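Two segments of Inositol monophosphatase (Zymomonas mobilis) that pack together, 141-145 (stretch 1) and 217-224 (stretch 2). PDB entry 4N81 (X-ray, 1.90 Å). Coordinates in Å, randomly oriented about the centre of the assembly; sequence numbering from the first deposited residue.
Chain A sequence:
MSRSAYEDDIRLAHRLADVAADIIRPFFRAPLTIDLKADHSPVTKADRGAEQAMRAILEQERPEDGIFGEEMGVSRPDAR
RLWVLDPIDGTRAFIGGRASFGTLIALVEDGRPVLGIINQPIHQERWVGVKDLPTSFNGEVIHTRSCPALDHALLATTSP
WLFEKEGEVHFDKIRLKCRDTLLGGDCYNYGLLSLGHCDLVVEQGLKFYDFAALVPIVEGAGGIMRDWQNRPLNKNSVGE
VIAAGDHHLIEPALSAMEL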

# COMPACT_ATOMS: atom_id res chain seq x y z
N VAL A 141 -22.40 8.71 0.45
CA VAL A 141 -22.68 7.59 1.36
C VAL A 141 -22.02 6.33 0.81
O VAL A 141 -22.06 6.10 -0.40
CB VAL A 141 -24.18 7.34 1.52
CG1 VAL A 141 -24.43 6.06 2.37
CG2 VAL A 141 -24.81 8.54 2.19
N ILE A 142 -21.46 5.49 1.69
CA ILE A 142 -20.79 4.28 1.24
C ILE A 142 -21.26 3.09 2.06
O ILE A 142 -21.82 3.26 3.16
CB ILE A 142 -19.24 4.41 1.35
CG1 ILE A 142 -18.84 4.68 2.81
CG2 ILE A 142 -18.72 5.51 0.33
CD1 ILE A 142 -17.26 4.45 3.04
N HIS A 143 -21.02 1.89 1.52
CA HIS A 143 -21.52 0.67 2.10
C HIS A 143 -20.44 -0.42 2.07
O HIS A 143 -19.82 -0.64 1.03
CB HIS A 143 -22.72 0.17 1.26
CG HIS A 143 -23.89 1.10 1.28
ND1 HIS A 143 -24.10 2.06 0.30
CD2 HIS A 143 -24.89 1.25 2.17
CE1 HIS A 143 -25.19 2.74 0.59
NE2 HIS A 143 -25.69 2.27 1.72
N THR A 144 -20.34 -1.16 3.17
CA THR A 144 -19.55 -2.40 3.17
C THR A 144 -20.28 -3.42 2.28
O THR A 144 -21.45 -3.20 1.89
CB THR A 144 -19.43 -2.98 4.54
OG1 THR A 144 -20.75 -3.31 5.05
CG2 THR A 144 -18.69 -1.98 5.51
N ARG A 145 -19.54 -4.43 1.83
CA ARG A 145 -20.16 -5.53 1.07
C ARG A 145 -20.40 -6.73 1.91
O ARG A 145 -19.80 -6.91 3.00
CB ARG A 145 -19.30 -5.93 -0.11
CG ARG A 145 -17.95 -6.64 0.30
CD ARG A 145 -17.13 -6.93 -0.99
NE ARG A 145 -15.86 -7.58 -0.64
CZ ARG A 145 -14.76 -7.48 -1.39
NH1 ARG A 145 -14.82 -6.86 -2.58
NH2 ARG A 145 -13.64 -8.07 -0.98
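Stretch 2 (217-224) IVEGAGGI

Stretch 2 brings the end of a helix against an extended, irregular segment of stretch 1. The chain comes down a helix from I217, and G222 is the first residue to leave helical backbone angles, in a Schellman motif: its phi is 105°, while G223 N bonds back to V218 O (2.9 Å) and G222 N to E219 O (3.0 Å). The turn leaves the carbonyl of A221 free to face stretch 1, where T144 N donates to A221 O at 3.0 Å and a nearly straight 170°. The same oxygen receives a CA-H...O contact from H143 CA at 3.5 Å. H143 CA and A221 CA, 4.7 Å apart, are the nearest pair of CA atoms across the two stretches.

A221 points its CB toward stretch 1, and its small methyl suits so close an approach. I142 (chi1 60°, p; chi2 165°, t) starts sideways, but its end comes nearer, leaving CG1 4.4 Å from A221 CB in a loose apolar contact. T144 points toward stretch 2 and adopts chi1 61° (p). This rotamer sets CG2 3.8 Å from A221 CB and 3.6 Å from G223 N, while OG1 lies 3.5 Å from G222 C and finds its hydrogen bond elsewhere in the structure. A beta-branched threonine thus offers a methyl for packing and a hydroxyl for polar company.

The glycines fit their places. At G222 a CB would jam against the carbonyl oxygen of A221, and would also stand a tight 3.3 Å from T144 OG1. At G223 a CB would clash with V218 CG1 at 2.9 Å and crowd T144 CG2 at 3.3 Å. H143 (chi1 -64°, m) and R145 (chi1 69°, p) direct their CB atoms away from the contact. One water completes the join, donating to I142 O and to G220 O, each 2.8 Å from the water oxygen.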

# COMPACT_ATOMS: atom_id res chain seq x y z
N ILE A 217 -16.74 4.97 11.50
CA ILE A 217 -16.67 4.94 10.03
C ILE A 217 -17.07 3.55 9.54
O ILE A 217 -17.98 3.41 8.72
CB ILE A 217 -15.23 5.29 9.56
CG1 ILE A 217 -14.99 6.79 9.86
CG2 ILE A 217 -14.96 4.88 8.07
CD1 ILE A 217 -13.48 7.17 9.64
N VAL A 218 -16.47 2.53 10.13
CA VAL A 218 -16.78 1.16 9.73
C VAL A 218 -18.25 0.82 10.06
O VAL A 218 -18.97 0.26 9.21
CB VAL A 218 -15.86 0.16 10.44
CG1 VAL A 218 -16.37 -1.29 10.23
CG2 VAL A 218 -14.40 0.28 9.85
N GLU A 219 -18.68 1.17 11.27
CA GLU A 219 -20.02 0.81 11.70
C GLU A 219 -21.07 1.56 10.92
O GLU A 219 -22.07 0.97 10.56
CB GLU A 219 -20.16 0.86 13.27
CG GLU A 219 -19.16 -0.23 13.90
CD GLU A 219 -19.54 -0.88 15.26
OE1 GLU A 219 -20.03 -0.05 16.06
OE2 GLU A 219 -19.30 -2.18 15.54
N GLY A 220 -20.80 2.83 10.56
CA GLY A 220 -21.80 3.63 9.86
C GLY A 220 -21.81 3.27 8.39
O GLY A 220 -22.70 3.73 7.64
N ALA A 221 -20.80 2.50 7.96
CA ALA A 221 -20.83 1.90 6.60
C ALA A 221 -21.59 0.56 6.56
O ALA A 221 -21.80 -0.00 5.50
CB ALA A 221 -19.40 1.74 5.99
N GLY A 222 -22.03 0.07 7.71
CA GLY A 222 -22.73 -1.20 7.72
C GLY A 222 -21.87 -2.35 8.26
O GLY A 222 -22.35 -3.49 8.39
N GLY A 223 -20.61 -2.05 8.60
CA GLY A 223 -19.72 -3.10 9.12
C GLY A 223 -19.78 -3.26 10.63
O GLY A 223 -20.65 -2.73 11.32
N ILE A 224 -18.85 -4.05 11.16
CA ILE A 224 -18.83 -4.26 12.60
C ILE A 224 -17.35 -4.22 12.99
O ILE A 224 -16.49 -4.70 12.27
CB ILE A 224 -19.49 -5.62 12.98
CG1 ILE A 224 -19.38 -5.90 14.49
CG2 ILE A 224 -18.87 -6.81 12.22
CD1 ILE A 224 -20.44 -7.04 14.89
O HOH W 1 -23.89 3.40 5.09